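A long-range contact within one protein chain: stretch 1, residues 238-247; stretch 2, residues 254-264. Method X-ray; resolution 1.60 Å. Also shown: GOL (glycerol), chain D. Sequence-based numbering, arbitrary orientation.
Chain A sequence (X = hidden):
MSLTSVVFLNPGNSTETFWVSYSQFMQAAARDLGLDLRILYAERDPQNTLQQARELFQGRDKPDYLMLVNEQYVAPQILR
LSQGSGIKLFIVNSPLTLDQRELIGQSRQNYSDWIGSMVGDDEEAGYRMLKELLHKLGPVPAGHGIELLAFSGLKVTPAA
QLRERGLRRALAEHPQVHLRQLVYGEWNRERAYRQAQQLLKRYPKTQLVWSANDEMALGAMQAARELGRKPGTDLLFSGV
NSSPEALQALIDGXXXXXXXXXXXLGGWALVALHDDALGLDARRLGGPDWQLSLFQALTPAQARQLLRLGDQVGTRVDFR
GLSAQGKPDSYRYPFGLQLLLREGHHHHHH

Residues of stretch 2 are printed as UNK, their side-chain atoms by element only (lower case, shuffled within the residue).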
ATOM      1  N   SER A 238       4.041 -15.007  -0.276  1.00  6.64           N
ATOM      2  CA  SER A 238       4.471 -13.612  -0.283  1.00  6.53           C
ATOM      3  C   SER A 238       3.264 -12.746   0.080  1.00  7.32           C
ATOM      4  O   SER A 238       2.107 -13.153  -0.101  1.00  7.78           O
ATOM      5  CB  SER A 238       4.991 -13.194  -1.663  1.00  4.94           C
ATOM      6  OG  SER A 238       3.940 -13.115  -2.617  1.00  6.63           O
ATOM      7  N   GLY A 239       3.537 -11.552   0.592  1.00  5.60           N
ATOM      8  CA  GLY A 239       2.469 -10.635   0.950  1.00  6.53           C
ATOM      9  C   GLY A 239       2.940  -9.193   0.962  1.00  6.59           C
ATOM     10  O   GLY A 239       4.140  -8.921   0.857  1.00  6.19           O
ATOM     11  N   VAL A 240       1.984  -8.271   1.079  1.00  6.75           N
ATOM     12  CA  VAL A 240       2.259  -6.833   1.137  1.00  8.13           C
ATOM     13  C   VAL A 240       1.561  -6.256   2.369  1.00  9.29           C
ATOM     14  O   VAL A 240       0.445  -6.657   2.682  1.00  9.57           O
ATOM     15  CB  VAL A 240       1.706  -6.102  -0.106  1.00  7.73           C
ATOM     16  CG1 VAL A 240       2.052  -4.622  -0.034  1.00  9.47           C
ATOM     17  CG2 VAL A 240       2.279  -6.706  -1.373  1.00  8.67           C
ATOM     18  N   ASN A 241       2.232  -5.320   3.044  1.00  8.91           N
ATOM     19  CA  ASN A 241       1.764  -4.613   4.250  1.00  8.57           C
ATOM     20  C   ASN A 241       2.651  -4.965   5.447  1.00  8.95           C
ATOM     21  O   ASN A 241       3.752  -5.503   5.275  1.00  8.90           O
ATOM     22  CB  ASN A 241       0.296  -4.929   4.599  1.00  8.66           C
ATOM     23  CG  ASN A 241      -0.697  -4.463   3.530  1.00  6.50           C
ATOM     24  OD1 ASN A 241      -0.352  -3.728   2.605  1.00  8.08           O
ATOM     25  ND2 ASN A 241      -1.949  -4.892   3.670  1.00  7.03           N
ATOM     26  N   SER A 242       2.183  -4.668   6.656  1.00  8.59           N
ATOM     27  CA  SER A 242       2.978  -4.944   7.852  1.00  8.90           C
ATOM     28  C   SER A 242       2.143  -5.221   9.094  1.00 10.14           C
ATOM     29  O   SER A 242       2.454  -4.729  10.184  1.00 10.14           O
ATOM     30  CB  SER A 242       3.932  -3.771   8.121  1.00 10.96           C
ATOM     31  OG  SER A 242       3.214  -2.560   8.317  1.00 11.66           O
ATOM     32  N   SER A 243       1.082  -6.006   8.945  1.00  8.92           N
ATOM     33  CA  SER A 243       0.252  -6.325  10.100  1.00  9.66           C
ATOM     34  C   SER A 243       1.107  -7.082  11.112  1.00 11.36           C
ATOM     35  O   SER A 243       2.060  -7.776  10.746  1.00 10.25           O
ATOM     36  CB  SER A 243      -0.941  -7.190   9.695  1.00  9.95           C
ATOM     37  OG  SER A 243      -0.520  -8.466   9.248  1.00 10.10           O
ATOM     38  N   PRO A 244       0.778  -6.957  12.403  1.00 11.46           N
ATOM     39  CA  PRO A 244       1.548  -7.648  13.439  1.00 12.06           C
ATOM     40  C   PRO A 244       1.721  -9.136  13.154  1.00 11.41           C
ATOM     41  O   PRO A 244       2.823  -9.670  13.288  1.00 11.54           O
ATOM     42  CB  PRO A 244       0.733  -7.388  14.701  1.00 12.51           C
ATOM     43  CG  PRO A 244       0.158  -6.030  14.441  1.00 12.90           C
ATOM     44  CD  PRO A 244      -0.288  -6.133  12.999  1.00 11.46           C
ATOM     45  N   GLU A 245       0.638  -9.800  12.758  1.00 11.69           N
ATOM     46  CA  GLU A 245       0.694 -11.230  12.476  1.00 12.98           C
ATOM     47  C   GLU A 245       1.598 -11.552  11.286  1.00 12.34           C
ATOM     48  O   GLU A 245       2.311 -12.556  11.294  1.00 11.22           O
ATOM     49  CB  GLU A 245      -0.711 -11.779  12.217  1.00 15.89           C
ATOM     50  CG  GLU A 245      -0.816 -13.279  12.436  1.00 21.91           C
ATOM     51  CD  GLU A 245      -2.218 -13.807  12.219  1.00 23.51           C
ATOM     52  OE1 GLU A 245      -3.179 -13.090  12.561  1.00 25.76           O
ATOM     53  OE2 GLU A 245      -2.358 -14.942  11.721  1.00 25.60           O
ATOM     54  N   ALA A 246       1.566 -10.709  10.257  1.00 10.61           N
ATOM     55  CA  ALA A 246       2.401 -10.932   9.080  1.00 10.06           C
ATOM     56  C   ALA A 246       3.874 -10.747   9.427  1.00 10.37           C
ATOM     57  O   ALA A 246       4.730 -11.502   8.963  1.00  9.92           O
ATOM     58  CB  ALA A 246       2.001  -9.972   7.963  1.00  9.00           C
ATOM     59  N   LEU A 247       4.170  -9.737  10.238  1.00  9.59           N
ATOM     60  CA  LEU A 247       5.546  -9.476  10.636  1.00  9.63           C
ATOM     61  C   LEU A 247       6.076 -10.665  11.433  1.00 10.58           C
ATOM     62  O   LEU A 247       7.209 -11.101  11.233  1.00  9.76           O
ATOM     63  CB  LEU A 247       5.627  -8.200  11.478  1.00 10.38           C
ATOM     64  CG  LEU A 247       5.264  -6.902  10.747  1.00  9.94           C
ATOM     65  CD1 LEU A 247       5.089  -5.792  11.764  1.00  9.29           C
ATOM     66  CD2 LEU A 247       6.343  -6.536   9.733  1.00  9.71           C
ATOM     67  N   UNK A 254       7.595 -18.507   8.298  1.00 14.53           N
ATOM     68  CA  UNK A 254       6.396 -19.123   7.731  1.00 13.97           C
ATOM     69  C   UNK A 254       5.934 -18.341   6.510  1.00 12.28           C
ATOM     70  O   UNK A 254       5.402 -18.913   5.556  1.00 11.44           O
ATOM     71  c   UNK A 254       6.480 -22.185  10.889  1.00 26.92           C
ATOM     72  c   UNK A 254       6.014 -21.419   9.660  1.00 24.70           C
ATOM     73  c   UNK A 254       5.657 -19.983  10.016  1.00 21.15           C
ATOM     74  c   UNK A 254       5.284 -19.179   8.780  1.00 16.82           C
ATOM     75  n   UNK A 254       5.471 -22.106  11.982  1.00 27.54           N
ATOM     76  N   UNK A 255       6.116 -17.026   6.566  1.00 11.32           N
ATOM     77  CA  UNK A 255       5.787 -16.144   5.448  1.00  9.86           C
ATOM     78  C   UNK A 255       7.171 -15.876   4.869  1.00  9.73           C
ATOM     79  O   UNK A 255       8.071 -15.457   5.594  1.00 10.75           O
ATOM     80  c   UNK A 255       4.149 -12.584   5.606  1.00  9.28           C
ATOM     81  c   UNK A 255       5.144 -14.848   5.954  1.00  9.43           C
ATOM     82  c   UNK A 255       4.841 -13.760   4.916  1.00  7.92           C
ATOM     83  c   UNK A 255       3.967 -14.317   3.808  1.00  7.43           C
ATOM     84  N   UNK A 256       7.345 -16.114   3.572  1.00  8.83           N
ATOM     85  CA  UNK A 256       8.655 -15.963   2.942  1.00  9.15           C
ATOM     86  C   UNK A 256       9.064 -14.585   2.467  1.00  9.45           C
ATOM     87  O   UNK A 256      10.246 -14.239   2.512  1.00  9.85           O
ATOM     88  c   UNK A 256       8.783 -16.948   1.778  1.00 10.33           C
ATOM     89  o   UNK A 256       8.760 -18.284   2.254  1.00 12.53           O
ATOM     90  N   UNK A 257       8.099 -13.805   2.000  1.00  8.81           N
ATOM     91  CA  UNK A 257       8.375 -12.464   1.503  1.00  7.97           C
ATOM     92  C   UNK A 257       7.290 -11.508   1.978  1.00  7.13           C
ATOM     93  O   UNK A 257       6.107 -11.822   1.891  1.00  7.88           O
ATOM     94  c   UNK A 257       8.384 -12.431  -0.043  1.00  9.05           C
ATOM     95  c   UNK A 257       9.359 -13.471  -0.590  1.00 11.18           C
ATOM     96  c   UNK A 257       8.757 -11.034  -0.526  1.00 10.94           C
ATOM     97  N   UNK A 258       7.694 -10.345   2.484  1.00  6.55           N
ATOM     98  CA  UNK A 258       6.726  -9.352   2.936  1.00  6.97           C
ATOM     99  C   UNK A 258       7.197  -7.979   2.491  1.00  7.56           C
ATOM    100  O   UNK A 258       8.183  -7.452   3.014  1.00  8.13           O
ATOM    101  c   UNK A 258       6.568  -9.391   4.464  1.00  8.18           C
ATOM    102  c   UNK A 258       5.480  -8.652   6.580  1.00  8.42           C
ATOM    103  c   UNK A 258       4.140  -8.704   4.454  1.00  7.19           C
ATOM    104  c   UNK A 258       5.521  -8.445   5.070  1.00  6.83           C
ATOM    105  N   UNK A 259       6.514  -7.425   1.492  1.00  6.54           N
ATOM    106  CA  UNK A 259       6.835  -6.099   0.969  1.00  7.95           C
ATOM    107  C   UNK A 259       6.114  -5.082   1.839  1.00  7.85           C
ATOM    108  O   UNK A 259       4.897  -5.154   2.010  1.00  9.12           O
ATOM    109  o   UNK A 259       9.420  -6.907  -2.176  1.00 18.69           O
ATOM    110  c   UNK A 259       8.510  -6.148  -1.781  1.00 15.39           C
ATOM    111  c   UNK A 259       6.352  -5.951  -0.477  1.00  7.15           C
ATOM    112  o   UNK A 259       8.668  -4.921  -1.614  1.00 17.16           O
ATOM    113  c   UNK A 259       7.142  -6.742  -1.512  1.00 11.23           C
ATOM    114  N   UNK A 260       6.855  -4.126   2.388  1.00  9.11           N
ATOM    115  CA  UNK A 260       6.234  -3.130   3.251  1.00  8.33           C
ATOM    116  C   UNK A 260       6.849  -1.761   3.067  1.00  8.80           C
ATOM    117  O   UNK A 260       7.934  -1.632   2.502  1.00  8.09           O
ATOM    118  c   UNK A 260       6.353  -3.558   4.712  1.00  9.80           C
ATOM    119  N   UNK A 261       6.139  -0.744   3.544  1.00  8.53           N
ATOM    120  CA  UNK A 261       6.635   0.615   3.448  1.00  9.62           C
ATOM    121  C   UNK A 261       5.632   1.642   2.964  1.00  9.83           C
ATOM    122  O   UNK A 261       5.727   2.816   3.328  1.00  9.33           O
ATOM    123  N   UNK A 262       4.657   1.225   2.162  1.00  9.48           N
ATOM    124  CA  UNK A 262       3.693   2.183   1.640  1.00 10.36           C
ATOM    125  C   UNK A 262       2.705   2.755   2.654  1.00  8.74           C
ATOM    126  O   UNK A 262       2.004   3.722   2.354  1.00  9.36           O
ATOM    127  c   UNK A 262       1.211  -1.353   1.628  1.00 14.67           C
ATOM    128  n   UNK A 262       2.244  -0.533   1.586  1.00 12.53           N
ATOM    129  c   UNK A 262       2.948   1.599   0.425  1.00 10.95           C
ATOM    130  c   UNK A 262       1.956   0.529   0.755  1.00 12.26           C
ATOM    131  n   UNK A 262       0.257  -0.860   0.858  1.00 13.65           N
ATOM    132  c   UNK A 262       0.697   0.316   0.303  1.00 13.01           C
ATOM    133  N   UNK A 263       2.653   2.185   3.854  1.00  8.88           N
ATOM    134  CA  UNK A 263       1.740   2.703   4.866  1.00  7.28           C
ATOM    135  C   UNK A 263       2.208   4.077   5.332  1.00  8.31           C
ATOM    136  O   UNK A 263       1.472   4.791   6.007  1.00  8.25           O
ATOM    137  c   UNK A 263       1.637   1.748   6.065  1.00  7.84           C
ATOM    138  c   UNK A 263       3.920   2.695   8.971  1.00 11.20           C
ATOM    139  c   UNK A 263       5.010   1.864   8.743  1.00 10.53           C
ATOM    140  c   UNK A 263       3.916   0.972   6.790  1.00  8.98           C
ATOM    141  c   UNK A 263       2.818   1.795   7.002  1.00  9.28           C
ATOM    142  c   UNK A 263       2.828   2.658   8.101  1.00  9.70           C
ATOM    143  c   UNK A 263       5.008   1.003   7.651  1.00  9.71           C
ATOM    144  N   UNK A 264       3.429   4.447   4.960  1.00  7.59           N
ATOM    145  CA  UNK A 264       3.984   5.741   5.352  1.00  7.41           C
ATOM    146  C   UNK A 264       3.632   6.864   4.379  1.00  8.54           C
ATOM    147  O   UNK A 264       3.844   8.034   4.687  1.00  7.42           O
ATOM    148  c   UNK A 264       5.526   5.697   5.425  1.00  6.69           C
ATOM    149  o   UNK A 264       6.048   5.356   4.134  1.00  7.26           O
ATOM    150  c   UNK A 264       5.995   4.683   6.455  1.00  8.04           C
TER
HETATM  151  C1  GOL D 402      -3.660  -1.604  -0.339  1.00 19.28           C
HETATM  152  O1  GOL D 402      -2.577  -0.819  -0.591  1.00 23.36           O
HETATM  153  C2  GOL D 402      -3.269  -2.500   0.818  1.00 17.29           C
HETATM  154  O2  GOL D 402      -2.032  -3.264   0.520  1.00 16.53           O
HETATM  155  C3  GOL D 402      -4.479  -3.405   1.126  1.00 16.98           C
HETATM  156  O3  GOL D 402      -4.368  -4.312   2.142  1.00 11.08           O

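Position 254 carries four carbons in a row ending in a nitrogen, an unbranched chain that extends into solvent and stays out of reach of stretch 1. This is a lysine, K254.

At position 255 four carbons fork at the second, and CB points toward stretch 1. One terminal carbon lies 3.6 Å from A246 O, and the other approaches the backbone of S238 and G239. A buried, purely aliphatic chain forked beyond CB is leucine, L255; its CD2 is 4.1 Å from A246 CB.

Position 256 has one carbon followed by one oxygen, directed sideways and making no contact with stretch 1: S256.

Position 257 branches at once, CB carrying two carbons, and is V257. It pairs in parallel with S238, on the same face of the sheet, and the two CB atoms, S238 CB and V257 CB, are 3.8 Å apart. Its carbonyl accepts a hydrogen bond from the neighbouring strand, G239 N to V257 O at 2.9 Å, and S238 CA approaches the same V257 O at 3.3 Å.

At position 258 four carbons again fork at the second, on the face opposite to 257. The residue is L258, more extensively covered by stretch 1 than any other in stretch 2. Its CD1 lies 3.3 Å from N241 O, while its CD2 packs 4.0 Å from A246 CB and 3.9 Å from L247 CD2. Its bridge partner G239 has no side chain; a CB there would stand only 3.9 Å from L258 CD1.

Position 259 shows three carbons, the third carrying two oxygens. CB shares a face with V240, 4.2 Å from V240 CG2, but the end of the chain leads away. Since glutamine would present the same outline with a nitrogen replacing one oxygen, the two oxygens identify E259. Its backbone both donates, E259 N to G239 O at 2.9 Å, and accepts, N241 N to E259 O at 2.9 Å.

A single carbon at position 260 makes it A260. This CB lies 3.3 Å from N241 O and 4.2 Å from S242 CB.

Position 261 has no side-chain atoms. Its phi of 134° and psi of -28° would jam a CB against the preceding carbonyl oxygen, as expected for G261.

Position 262 bears one carbon and a five-membered ring of three carbons and two nitrogens, H262. Its CE1 is 3.0 Å from N241 OD1, near the ring plane, and 3.8 Å from V240 CG1.

Position 263 has one carbon and a six-carbon ring, F263, whose CD2 is 3.9 Å from S242 OG.

At position 264 CB carries one oxygen and one carbon: T264, whose OG1 bonds G261 O at 2.7 Å.

The contact is thus a parallel strand pair held by three backbone hydrogen bonds. L255 and L258 join it to the helix through A246, with L247 adding to L258. Beyond the strands, glycerol links the stretches: GOL O2 donates to N241 OD1 at 2.7 Å, and GOL O1 hydrogen-bonds H262 NE2 at 3.2 Å.

Stretch 2, residues 254-264: KLSVLEAGHFT
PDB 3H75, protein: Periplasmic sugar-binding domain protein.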